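Local coordinates for Alpha/beta hydrolase fold protein (Nakamurella multipartita, PDB 4Y7D), which probably acts as a hydrolase of the alpha/beta hydrolase superfamily, although its substrate is not established, at residues D67-F72 and D83-L88; S78-D83 and M224-R229; A210-S213 and G219-N222. All coordinates share one frame; numbering follows the deposited sequence.

In the fold
Two helices of this alpha/beta hydrolase, 82-95 and 217-227, carry the three contacts and meet at contact 2. Contact 1 fixes the loop after strand 62-66 on helix 82-95. Contact 2, its centre about 9 Å away, sets the start of that helix against the end of helix 217-227, and contact 3, about 13 Å from the centres of both others, braces helix 217-227 against the loop before it. Hydrogen bonds join the sites: Gln85 NE2 to Gly79 O (2.9 Å) and Asn222 ND2 to Val80 O (2.9 Å). Near contacts 1 and 2 runs helix 110-119, which follows strand 101-106; in this fold the nucleophile elbow usually lies between them. The sodium site at Ala176 and Gly179 belongs to another region.

Contact 1 of 3, residues D67-F72 and D83-L88; sequences DRPGYF and DEQAEL
Gln85 reaches from helix 82-95 into the loop 67-72 and touches both Arg68 and Pro69. Its CB points at the loop and sets the direction, and beyond CG the chain runs extended. CG passes about 4.0 Å from Pro69 CD, and Gln85 CD, the amide carbon, comes to 3.8 Å from that same ring carbon, so the side chain slides along the proline in the opposite sense to its ring. At the tip the amide divides its work. OE1 accepts from Arg68 NH2 at 3.1 Å, the donor lying in the carbonyl plane on a lone pair and the oxygen near the guanidinium plane; the N-H...O angle of 152° makes the bond moderately bent. NE2 donates to Gly79 O and to a water, 2.9 Å from NE2, that also lies 2.7 Å from Pro69 O. Such a loop belongs to the alpha/beta hydrolase core, where strand 62-66, helix 82-95 and strand 101-106 form a beta-alpha-beta crossover with strand 35-39 lying between the two strands. The loop makes a type II turn from Arg68 to Tyr71, with Gly70 at its third position, closed by Tyr71 N bonding to Arg68 O. Arg68 bends at CG-CD (chi3 -70°), and its side chain crosses that of the glutamine at about a right angle, the guanidinium and amide planes inclined by 38°. NH1 forms a salt bridge with Asp223, and NE donates to His40 O. With a leucine in place of Gln85, Arg68 NH2 would probably lose an acceptor and Gly79 O the amide N-H that donates to it. One turn further along the helix, Leu88 CD2 meets Pro69 CG tip to tip at 3.7 Å, extending the apolar cover of the proline.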
ATOM      1  N   ASP A  67       3.237  -8.514  -6.595  1.00 19.68           N
ATOM      2  CA  ASP A  67       1.809  -8.674  -6.859  1.00 20.04           C
ATOM      3  C   ASP A  67       1.313  -9.673  -5.810  1.00 20.04           C
ATOM      4  O   ASP A  67       1.767 -10.806  -5.778  1.00 20.15           O
ATOM      5  CB  ASP A  67       1.549  -9.206  -8.256  1.00 21.25           C
ATOM      6  CG  ASP A  67       1.683  -8.164  -9.328  1.00 23.89           C
ATOM      7  OD1 ASP A  67       0.969  -7.145  -9.224  1.00 25.39           O
ATOM      8  OD2 ASP A  67       2.474  -8.341 -10.308  1.00 23.21           O
ATOM      9  N   ARG A  68       0.430  -9.252  -4.910  1.00 18.78           N
ATOM     10  CA  ARG A  68      -0.118 -10.172  -3.926  1.00 19.30           C
ATOM     11  C   ARG A  68      -0.998 -11.195  -4.614  1.00 19.44           C
ATOM     12  O   ARG A  68      -1.482 -10.963  -5.745  1.00 20.42           O
ATOM     13  CB  ARG A  68      -0.851  -9.442  -2.805  1.00 19.76           C
ATOM     14  CG  ARG A  68       0.104  -8.587  -1.957  1.00 19.31           C
ATOM     15  CD  ARG A  68      -0.512  -8.140  -0.639  1.00 19.64           C
ATOM     16  NE  ARG A  68      -1.564  -7.145  -0.885  1.00 19.33           N
ATOM     17  CZ  ARG A  68      -2.862  -7.404  -0.823  1.00 19.61           C
ATOM     18  NH1 ARG A  68      -3.732  -6.474  -1.142  1.00 20.92           N
ATOM     19  NH2 ARG A  68      -3.271  -8.609  -0.509  1.00 20.18           N
ATOM     20  N   PRO A  69      -1.161 -12.350  -3.981  1.00 19.58           N
ATOM     21  CA  PRO A  69      -2.009 -13.406  -4.569  1.00 20.67           C
ATOM     22  C   PRO A  69      -3.375 -12.925  -5.014  1.00 21.24           C
ATOM     23  O   PRO A  69      -4.068 -12.239  -4.231  1.00 20.74           O
ATOM     24  CB  PRO A  69      -2.092 -14.419  -3.446  1.00 20.74           C
ATOM     25  CG  PRO A  69      -0.720 -14.324  -2.805  1.00 20.25           C
ATOM     26  CD  PRO A  69      -0.449 -12.842  -2.770  1.00 19.93           C
ATOM     27  N   GLY A  70      -3.734 -13.308  -6.249  1.00 21.93           N
ATOM     28  CA  GLY A  70      -4.977 -12.915  -6.859  1.00 22.46           C
ATOM     29  C   GLY A  70      -4.902 -11.670  -7.693  1.00 21.87           C
ATOM     30  O   GLY A  70      -5.895 -11.313  -8.336  1.00 22.57           O
ATOM     31  N   TYR A  71      -3.755 -10.975  -7.678  1.00 20.40           N
ATOM     32  CA  TYR A  71      -3.538  -9.828  -8.475  1.00 20.87           C
ATOM     33  C   TYR A  71      -2.536 -10.104  -9.586  1.00 22.02           C
ATOM     34  O   TYR A  71      -1.438 -10.656  -9.369  1.00 21.28           O
ATOM     35  CB  TYR A  71      -3.004  -8.702  -7.625  1.00 20.58           C
ATOM     36  CG  TYR A  71      -4.003  -8.228  -6.603  1.00 20.93           C
ATOM     37  CD1 TYR A  71      -5.016  -7.352  -6.969  1.00 21.36           C
ATOM     38  CD2 TYR A  71      -3.957  -8.644  -5.252  1.00 19.81           C
ATOM     39  CE1 TYR A  71      -5.897  -6.869  -6.042  1.00 20.70           C
ATOM     40  CE2 TYR A  71      -4.868  -8.169  -4.301  1.00 19.65           C
ATOM     41  CZ  TYR A  71      -5.820  -7.258  -4.707  1.00 20.24           C
ATOM     42  OH  TYR A  71      -6.715  -6.735  -3.809  1.00 19.75           O
ATOM     43  N   PHE A  72      -2.926  -9.696 -10.786  1.00 23.31           N
ATOM     44  CA  PHE A  72      -2.137  -9.931 -11.983  0.60 23.74           C
ATOM     45  C   PHE A  72      -1.635 -11.370 -12.030  1.00 24.03           C
ATOM     46  O   PHE A  72      -2.446 -12.273 -11.993  1.00 24.08           O
ATOM     47  CB  PHE A  72      -1.014  -8.900 -12.112  0.60 23.82           C
ATOM     48  CG  PHE A  72      -1.501  -7.485 -12.382  0.60 24.89           C
ATOM     49  CD1 PHE A  72      -2.582  -7.249 -13.222  0.60 26.21           C
ATOM     50  CD2 PHE A  72      -0.811  -6.386 -11.864  0.60 24.61           C
ATOM     51  CE1 PHE A  72      -3.029  -5.955 -13.459  0.60 26.96           C
ATOM     52  CE2 PHE A  72      -1.222  -5.084 -12.145  0.60 25.81           C
ATOM     53  CZ  PHE A  72      -2.330  -4.876 -12.957  0.60 26.13           C
ATOM     54  N   ASP A  83      -1.870 -14.448   6.858  1.00 22.48           N
ATOM     55  CA  ASP A  83      -0.764 -15.250   7.372  0.60 23.31           C
ATOM     56  C   ASP A  83      -0.053 -16.052   6.281  1.00 22.53           C
ATOM     57  O   ASP A  83       1.194 -16.127   6.287  1.00 21.44           O
ATOM     58  CB  ASP A  83      -1.212 -16.185   8.477  0.60 25.66           C
ATOM     59  CG  ASP A  83      -0.055 -16.687   9.295  0.60 27.85           C
ATOM     60  OD1 ASP A  83       0.587 -15.880  10.033  0.60 28.89           O
ATOM     61  OD2 ASP A  83       0.212 -17.886   9.193  0.60 27.42           O
ATOM     62  N   GLU A  84      -0.818 -16.616   5.344  1.00 21.40           N
ATOM     63  CA  GLU A  84      -0.231 -17.290   4.190  1.00 22.17           C
ATOM     64  C   GLU A  84       0.535 -16.322   3.250  1.00 21.23           C
ATOM     65  O   GLU A  84       1.537 -16.686   2.677  1.00 21.35           O
ATOM     66  CB  GLU A  84      -1.278 -18.042   3.398  1.00 23.80           C
ATOM     67  CG  GLU A  84      -1.822 -19.201   4.205  1.00 25.42           C
ATOM     68  CD  GLU A  84      -3.105 -19.820   3.659  1.00 28.02           C
ATOM     69  OE1 GLU A  84      -3.813 -19.217   2.847  1.00 26.31           O
ATOM     70  OE2 GLU A  84      -3.373 -20.940   4.069  1.00 29.93           O
ATOM     71  N   GLN A  85       0.023 -15.103   3.078  1.00 20.28           N
ATOM     72  CA  GLN A  85       0.751 -14.114   2.300  1.00 19.25           C
ATOM     73  C   GLN A  85       2.062 -13.738   2.975  1.00 19.10           C
ATOM     74  O   GLN A  85       3.075 -13.627   2.284  1.00 19.41           O
ATOM     75  CB  GLN A  85      -0.155 -12.916   1.968  1.00 19.05           C
ATOM     76  CG  GLN A  85      -1.289 -13.370   1.066  1.00 19.02           C
ATOM     77  CD  GLN A  85      -2.189 -12.293   0.514  1.00 19.72           C
ATOM     78  OE1 GLN A  85      -1.954 -11.097   0.718  1.00 20.00           O
ATOM     79  NE2 GLN A  85      -3.217 -12.723  -0.259  1.00 20.59           N
ATOM     80  N   ALA A  86       2.068 -13.568   4.300  1.00 19.09           N
ATOM     81  CA  ALA A  86       3.326 -13.379   5.040  1.00 19.23           C
ATOM     82  C   ALA A  86       4.300 -14.554   4.788  1.00 19.78           C
ATOM     83  O   ALA A  86       5.517 -14.341   4.571  1.00 19.07           O
ATOM     84  CB  ALA A  86       3.062 -13.258   6.505  1.00 18.22           C
ATOM     85  N   GLU A  87       3.779 -15.775   4.830  1.00 20.17           N
ATOM     86  CA  GLU A  87       4.584 -16.971   4.581  1.00 21.67           C
ATOM     87  C   GLU A  87       5.173 -16.937   3.193  1.00 20.91           C
ATOM     88  O   GLU A  87       6.350 -17.298   3.001  1.00 21.49           O
ATOM     89  CB  GLU A  87       3.797 -18.256   4.797  1.00 24.19           C
ATOM     90  CG  GLU A  87       4.680 -19.468   5.059  1.00 28.89           C
ATOM     91  CD  GLU A  87       5.493 -19.362   6.362  1.00 29.66           C
ATOM     92  OE1 GLU A  87       5.023 -18.777   7.350  1.00 31.77           O
ATOM     93  OE2 GLU A  87       6.598 -19.934   6.408  1.00 34.37           O
ATOM     94  N   LEU A  88       4.418 -16.434   2.232  1.00 19.68           N
ATOM     95  CA  LEU A  88       4.906 -16.279   0.869  1.00 18.86           C
ATOM     96  C   LEU A  88       6.002 -15.270   0.788  1.00 19.08           C
ATOM     97  O   LEU A  88       6.984 -15.505   0.119  1.00 19.58           O
ATOM     98  CB  LEU A  88       3.761 -15.851  -0.070  1.00 19.31           C
ATOM     99  CG  LEU A  88       4.060 -15.699  -1.556  1.00 19.49           C
ATOM    100  CD1 LEU A  88       4.506 -16.990  -2.198  1.00 20.55           C
ATOM    101  CD2 LEU A  88       2.859 -15.150  -2.307  1.00 20.03           C
TER
HETATM  102  O   HOH W   1      -5.318 -11.505  -1.913  1.00 21.96           O

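Contact 2 of 3, residues S78-D83 and M224-R229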
ATOM      1  N   SER A  78      -1.007 -19.173  -4.065  1.00 23.07           N
ATOM      2  CA  SER A  78       0.258 -18.887  -3.404  1.00 22.58           C
ATOM      3  C   SER A  78       0.078 -18.294  -1.989  1.00 23.90           C
ATOM      4  O   SER A  78       1.049 -18.188  -1.216  1.00 24.45           O
ATOM      5  CB  SER A  78       1.092 -17.970  -4.282  1.00 21.05           C
ATOM      6  OG  SER A  78       1.552 -18.695  -5.391  1.00 22.31           O
ATOM      7  N   GLY A  79      -1.154 -17.868  -1.662  1.00 23.43           N
ATOM      8  CA  GLY A  79      -1.445 -17.441  -0.304  1.00 23.20           C
ATOM      9  C   GLY A  79      -2.768 -16.696  -0.202  1.00 22.89           C
ATOM     10  O   GLY A  79      -2.885 -15.556  -0.641  1.00 22.69           O
ATOM     11  N   VAL A  80      -3.770 -17.362   0.369  1.00 22.60           N
ATOM     12  CA  VAL A  80      -5.063 -16.739   0.559  1.00 23.69           C
ATOM     13  C   VAL A  80      -5.173 -15.848   1.788  1.00 22.53           C
ATOM     14  O   VAL A  80      -5.586 -14.664   1.703  1.00 23.48           O
ATOM     15  CB  VAL A  80      -6.130 -17.881   0.590  1.00 25.27           C
ATOM     16  CG1 VAL A  80      -7.466 -17.416   1.103  1.00 27.31           C
ATOM     17  CG2 VAL A  80      -6.218 -18.522  -0.799  1.00 28.25           C
ATOM     18  N   THR A  81      -4.786 -16.349   2.961  1.00 22.75           N
ATOM     19  CA  THR A  81      -4.931 -15.599   4.193  1.00 21.69           C
ATOM     20  C   THR A  81      -3.788 -14.594   4.373  1.00 21.34           C
ATOM     21  O   THR A  81      -2.719 -14.794   3.775  1.00 20.27           O
ATOM     22  CB  THR A  81      -4.990 -16.488   5.463  1.00 22.26           C
ATOM     23  OG1 THR A  81      -3.714 -17.090   5.709  1.00 23.15           O
ATOM     24  CG2 THR A  81      -6.063 -17.562   5.342  1.00 23.53           C
ATOM     25  N   PRO A  82      -3.995 -13.557   5.214  1.00 20.53           N
ATOM     26  CA  PRO A  82      -2.879 -12.672   5.516  1.00 20.75           C
ATOM     27  C   PRO A  82      -1.646 -13.442   6.007  1.00 22.00           C
ATOM     28  O   PRO A  82      -0.494 -13.096   5.593  1.00 20.07           O
ATOM     29  CB  PRO A  82      -3.451 -11.696   6.570  1.00 20.46           C
ATOM     30  CG  PRO A  82      -4.900 -11.645   6.195  1.00 20.58           C
ATOM     31  CD  PRO A  82      -5.271 -12.990   5.720  1.00 21.48           C
ATOM     32  N   ASP A  83      -1.870 -14.448   6.858  1.00 22.48           N
ATOM     33  CA  ASP A  83      -0.764 -15.250   7.372  0.60 23.31           C
ATOM     34  C   ASP A  83      -0.053 -16.052   6.281  1.00 22.53           C
ATOM     35  O   ASP A  83       1.194 -16.127   6.287  1.00 21.44           O
ATOM     36  CB  ASP A  83      -1.212 -16.185   8.477  0.60 25.66           C
ATOM     37  CG  ASP A  83      -0.055 -16.687   9.295  0.60 27.85           C
ATOM     38  OD1 ASP A  83       0.587 -15.880  10.033  0.60 28.89           O
ATOM     39  OD2 ASP A  83       0.212 -17.886   9.193  0.60 27.42           O
HETATM   40  N   MSE A 224     -11.253  -8.683   0.554  1.00 21.43           N
HETATM   41  CA  MSE A 224     -12.484  -8.223   1.250  1.00 24.62           C
HETATM   42  C   MSE A 224     -13.002  -9.326   2.142  1.00 25.94           C
HETATM   43  O   MSE A 224     -13.476  -9.092   3.266  1.00 26.47           O
HETATM   44  CB  MSE A 224     -13.550  -7.734   0.246  1.00 26.18           C
HETATM   45  CG  MSE A 224     -13.045  -6.498  -0.506  1.00 27.24           C
HETATM   46 SE   MSE A 224     -12.553  -4.855   0.502  0.65 33.02          SE
HETATM   47  CE  MSE A 224     -10.613  -4.997   0.637  1.00 29.43           C
ATOM     48  N   ASP A 225     -12.955 -10.559   1.673  1.00 26.34           N
ATOM     49  CA  ASP A 225     -13.413 -11.659   2.469  1.00 28.85           C
ATOM     50  C   ASP A 225     -12.504 -11.907   3.690  1.00 27.34           C
ATOM     51  O   ASP A 225     -12.986 -12.092   4.830  1.00 27.14           O
ATOM     52  CB  ASP A 225     -13.507 -12.920   1.622  1.00 31.07           C
ATOM     53  CG  ASP A 225     -13.802 -14.113   2.438  1.00 34.41           C
ATOM     54  OD1 ASP A 225     -14.771 -14.083   3.183  1.00 39.73           O
ATOM     55  OD2 ASP A 225     -13.081 -15.110   2.344  1.00 40.59           O
ATOM     56  N   GLN A 226     -11.189 -11.860   3.474  1.00 25.24           N
ATOM     57  CA  GLN A 226     -10.267 -12.142   4.548  1.00 23.92           C
ATOM     58  C   GLN A 226     -10.260 -11.042   5.591  1.00 23.27           C
ATOM     59  O   GLN A 226     -10.166 -11.323   6.776  1.00 23.52           O
ATOM     60  CB  GLN A 226      -8.844 -12.308   3.992  1.00 24.10           C
ATOM     61  CG  GLN A 226      -8.629 -13.618   3.226  1.00 25.97           C
ATOM     62  CD  GLN A 226      -8.844 -14.804   4.119  1.00 26.86           C
ATOM     63  OE1 GLN A 226      -8.354 -14.826   5.226  1.00 28.90           O
ATOM     64  NE2 GLN A 226      -9.608 -15.749   3.686  1.00 31.24           N
ATOM     65  N   PHE A 227     -10.315  -9.784   5.166  1.00 22.90           N
ATOM     66  CA  PHE A 227     -10.232  -8.696   6.149  1.00 22.11           C
ATOM     67  C   PHE A 227     -11.445  -8.693   7.065  1.00 22.25           C
ATOM     68  O   PHE A 227     -11.331  -8.307   8.230  1.00 22.17           O
ATOM     69  CB  PHE A 227     -10.090  -7.311   5.497  1.00 22.73           C
ATOM     70  CG  PHE A 227      -8.869  -7.138   4.628  1.00 22.84           C
ATOM     71  CD1 PHE A 227      -7.871  -8.079   4.584  1.00 23.45           C
ATOM     72  CD2 PHE A 227      -8.737  -6.012   3.876  1.00 23.75           C
ATOM     73  CE1 PHE A 227      -6.751  -7.900   3.783  1.00 22.97           C
ATOM     74  CE2 PHE A 227      -7.645  -5.834   3.045  1.00 23.88           C
ATOM     75  CZ  PHE A 227      -6.667  -6.790   3.005  1.00 23.07           C
ATOM     76  N   ALA A 228     -12.607  -9.115   6.558  1.00 22.47           N
ATOM     77  CA  ALA A 228     -13.806  -9.256   7.357  1.00 23.37           C
ATOM     78  C   ALA A 228     -13.752 -10.407   8.375  1.00 23.92           C
ATOM     79  O   ALA A 228     -14.635 -10.520   9.244  1.00 23.61           O
ATOM     80  CB  ALA A 228     -15.039  -9.430   6.441  1.00 23.29           C
ATOM     81  N   ARG A 229     -12.758 -11.279   8.226  1.00 24.54           N
ATOM     82  CA  ARG A 229     -12.604 -12.441   9.089  1.00 27.75           C
ATOM     83  C   ARG A 229     -11.410 -12.370  10.048  1.00 26.29           C
ATOM     84  O   ARG A 229     -11.203 -13.296  10.840  1.00 27.12           O
ATOM     85  CB  ARG A 229     -12.402 -13.702   8.240  1.00 31.37           C
ATOM     86  CG  ARG A 229     -13.620 -14.216   7.512  1.00 36.33           C
ATOM     87  CD  ARG A 229     -13.158 -15.430   6.695  1.00 40.09           C
ATOM     88  NE  ARG A 229     -13.939 -15.608   5.484  1.00 44.90           N
ATOM     89  CZ  ARG A 229     -15.141 -16.207   5.427  1.00 51.78           C
ATOM     90  NH1 ARG A 229     -15.727 -16.678   6.531  1.00 51.40           N
ATOM     91  NH2 ARG A 229     -15.774 -16.327   4.250  1.00 51.66           N
TER
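Two torsions fold Gln226 against the segment 78-83: CG stands anti to the carbonyl carbon, beside the backbone N (chi1 -73°), and a second bend (chi2 -62°) swings the amide across Val80, Thr81 and Pro82. Each atom then finds its own neighbour. CG rests 3.6 Å from Val80 O, a carbonyl that accepts a hydrogen bond from Asn222. NE2 sits 3.7 Å from Val80 CG1, the two side chains crossing at about a right angle. OE1 touches two carbons, Thr81 CG2 and Pro82 CD, each 3.6 Å away from it. The amide therefore meets this segment by van der Waals contact, with its polar atoms set against methyl and ring carbons. Thr81 is the N-cap of helix 82-95; its OG1 takes the place between backbone N and carbonyl carbon (chi1 69°) and accepts from Glu84 N, while its methyl is left to face the glutamine. Because Gln226 OE1 lies just beyond the helix start, the positive end of the helix dipole would tend to suit it. Within 224-229 itself, Arg229 folds back on Asp225 in a salt bridge. The contact lies at the surface, where the first turn of helix 82-95 meets the last turn of helix 217-227. Pro111, at the start of helix 110-119, touches both Pro82 and Phe227, and thus joins the two helix ends to the helix that follows strand 101-106.

Contact 3 of 3, residues A210-S213 and G219-N222; sequences ANHS and GFDN
The rings of His212 and Phe220 lie almost parallel, their planes only 6° apart, in an offset stack between a loop and the helix that follows it. The centroids are 4.1 Å apart. Phe220 CE2 stands over the centre of the imidazole, whereas the imidazole CG lies above the phenyl nearer its rim, so the two rings overlap without being concentric. The histidine adds a second contact at its base: CB sits 3.5 Å from Phe220 CG and makes a CH-pi interaction with the phenyl face, 4.0 Å from CB to the ring centroid and 27° off the ring normal. This overlap depends on His212 CG occupying the position between backbone N and carbonyl carbon (chi1 46°), which lays the imidazole over the phenyl. In alpha/beta hydrolases a helical cap is commonly inserted into the core between two strands; here the run of helices from 144-151 to 217-227 falls between strands 124-130 and 242-247, and within it the stack ties the loop between helices 197-209 and 217-227 to the second of them. Pro43 touches both rings from the loop after strand 35-39, a loop that in this fold usually contributes to the oxyanion hole. Phe139 meets the Phe220 ring edge-to-face, and the far end of the imidazole is held by a hydrogen bond between NE2 and Glu142 OE1. The loop itself is stiffened on both flanks of His212 by an Asx turn. Asn211 OD1 accepts from Ser213 N at 2.9 Å, the donor standing well above the carbonyl plane, and from Ser213 OG at 2.7 Å, in that plane and on a lone pair. Asn211 ND2 in turn donates to Leu149 O and Thr152 O, so both ends of the amide are engaged and its rotation is fixed.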
ATOM      1  N   ALA A 210      -7.141   1.600  -8.580  1.00 23.79           N
ATOM      2  CA  ALA A 210      -8.231   1.437  -7.641  1.00 24.93           C
ATOM      3  C   ALA A 210      -9.350   0.608  -8.212  1.00 25.51           C
ATOM      4  O   ALA A 210     -10.205   0.144  -7.445  1.00 26.68           O
ATOM      5  CB  ALA A 210      -8.738   2.810  -7.206  1.00 26.70           C
ATOM      6  N   ASN A 211      -9.394   0.468  -9.537  1.00 25.13           N
ATOM      7  CA  ASN A 211     -10.425  -0.316 -10.179  1.00 25.95           C
ATOM      8  C   ASN A 211     -10.056  -1.788  -9.984  1.00 25.89           C
ATOM      9  O   ASN A 211      -8.940  -2.197 -10.296  1.00 24.72           O
ATOM     10  CB  ASN A 211     -10.616   0.112 -11.660  1.00 27.05           C
ATOM     11  CG  ASN A 211     -11.478  -0.852 -12.448  1.00 27.41           C
ATOM     12  OD1 ASN A 211     -11.073  -1.985 -12.675  1.00 28.80           O
ATOM     13  ND2 ASN A 211     -12.654  -0.406 -12.908  1.00 27.70           N
ATOM     14  N   HIS A 212     -11.010  -2.570  -9.485  1.00 25.82           N
ATOM     15  CA  HIS A 212     -10.760  -3.957  -9.123  1.00 26.90           C
ATOM     16  C   HIS A 212     -11.288  -4.992 -10.128  1.00 28.37           C
ATOM     17  O   HIS A 212     -11.412  -6.180  -9.813  1.00 30.81           O
ATOM     18  CB  HIS A 212     -11.286  -4.252  -7.745  1.00 26.64           C
ATOM     19  CG  HIS A 212     -12.657  -3.735  -7.480  1.00 28.38           C
ATOM     20  ND1 HIS A 212     -13.803  -4.393  -7.886  1.00 29.98           N
ATOM     21  CD2 HIS A 212     -13.066  -2.645  -6.795  1.00 30.05           C
ATOM     22  CE1 HIS A 212     -14.856  -3.713  -7.485  1.00 30.52           C
ATOM     23  NE2 HIS A 212     -14.434  -2.638  -6.836  1.00 30.45           N
ATOM     24  N   SER A 213     -11.556  -4.574 -11.357  1.00 29.29           N
ATOM     25  CA  SER A 213     -12.069  -5.505 -12.351  1.00 29.23           C
ATOM     26  C   SER A 213     -10.940  -6.333 -12.943  1.00 27.57           C
ATOM     27  O   SER A 213      -9.748  -6.119 -12.646  1.00 26.23           O
ATOM     28  CB  SER A 213     -12.744  -4.746 -13.489  1.00 31.72           C
ATOM     29  OG  SER A 213     -11.767  -4.026 -14.240  1.00 32.24           O
ATOM     30  N   GLY A 219      -8.004 -11.174  -6.310  1.00 21.90           N
ATOM     31  CA  GLY A 219      -7.288 -10.737  -5.130  1.00 21.07           C
ATOM     32  C   GLY A 219      -8.098  -9.750  -4.314  1.00 21.72           C
ATOM     33  O   GLY A 219      -8.048  -9.763  -3.082  1.00 20.77           O
ATOM     34  N   PHE A 220      -8.859  -8.906  -5.009  1.00 22.38           N
ATOM     35  CA  PHE A 220      -9.689  -7.920  -4.316  1.00 22.06           C
ATOM     36  C   PHE A 220     -10.799  -8.613  -3.524  1.00 22.88           C
ATOM     37  O   PHE A 220     -10.990  -8.334  -2.345  1.00 22.25           O
ATOM     38  CB  PHE A 220     -10.288  -6.930  -5.303  1.00 23.35           C
ATOM     39  CG  PHE A 220     -11.221  -5.945  -4.641  1.00 24.35           C
ATOM     40  CD1 PHE A 220     -10.706  -4.966  -3.831  1.00 25.01           C
ATOM     41  CD2 PHE A 220     -12.601  -6.091  -4.751  1.00 26.42           C
ATOM     42  CE1 PHE A 220     -11.534  -4.078  -3.162  1.00 26.13           C
ATOM     43  CE2 PHE A 220     -13.470  -5.192  -4.102  1.00 27.40           C
ATOM     44  CZ  PHE A 220     -12.922  -4.175  -3.321  1.00 26.29           C
ATOM     45  N   ASP A 221     -11.524  -9.533  -4.167  1.00 22.91           N
ATOM     46  CA  ASP A 221     -12.597 -10.288  -3.493  1.00 23.89           C
ATOM     47  C   ASP A 221     -12.037 -11.110  -2.314  1.00 23.35           C
ATOM     48  O   ASP A 221     -12.598 -11.159  -1.222  1.00 22.74           O
ATOM     49  CB  ASP A 221     -13.243 -11.248  -4.495  1.00 26.55           C
ATOM     50  CG  ASP A 221     -14.142 -10.536  -5.493  1.00 28.72           C
ATOM     51  OD1 ASP A 221     -14.448  -9.347  -5.278  1.00 29.18           O
ATOM     52  OD2 ASP A 221     -14.579 -11.178  -6.463  1.00 31.94           O
ATOM     53  N   ASN A 222     -10.865 -11.704  -2.532  1.00 22.50           N
ATOM     54  CA  ASN A 222     -10.199 -12.436  -1.468  1.00 22.84           C
ATOM     55  C   ASN A 222      -9.846 -11.520  -0.271  1.00 21.75           C
ATOM     56  O   ASN A 222     -10.075 -11.851   0.895  1.00 22.20           O
ATOM     57  CB  ASN A 222      -8.913 -13.081  -1.986  1.00 22.50           C
ATOM     58  CG  ASN A 222      -8.228 -13.866  -0.898  1.00 22.36           C
ATOM     59  OD1 ASN A 222      -8.832 -14.771  -0.350  1.00 23.31           O
ATOM     60  ND2 ASN A 222      -7.023 -13.522  -0.553  1.00 20.43           N
TER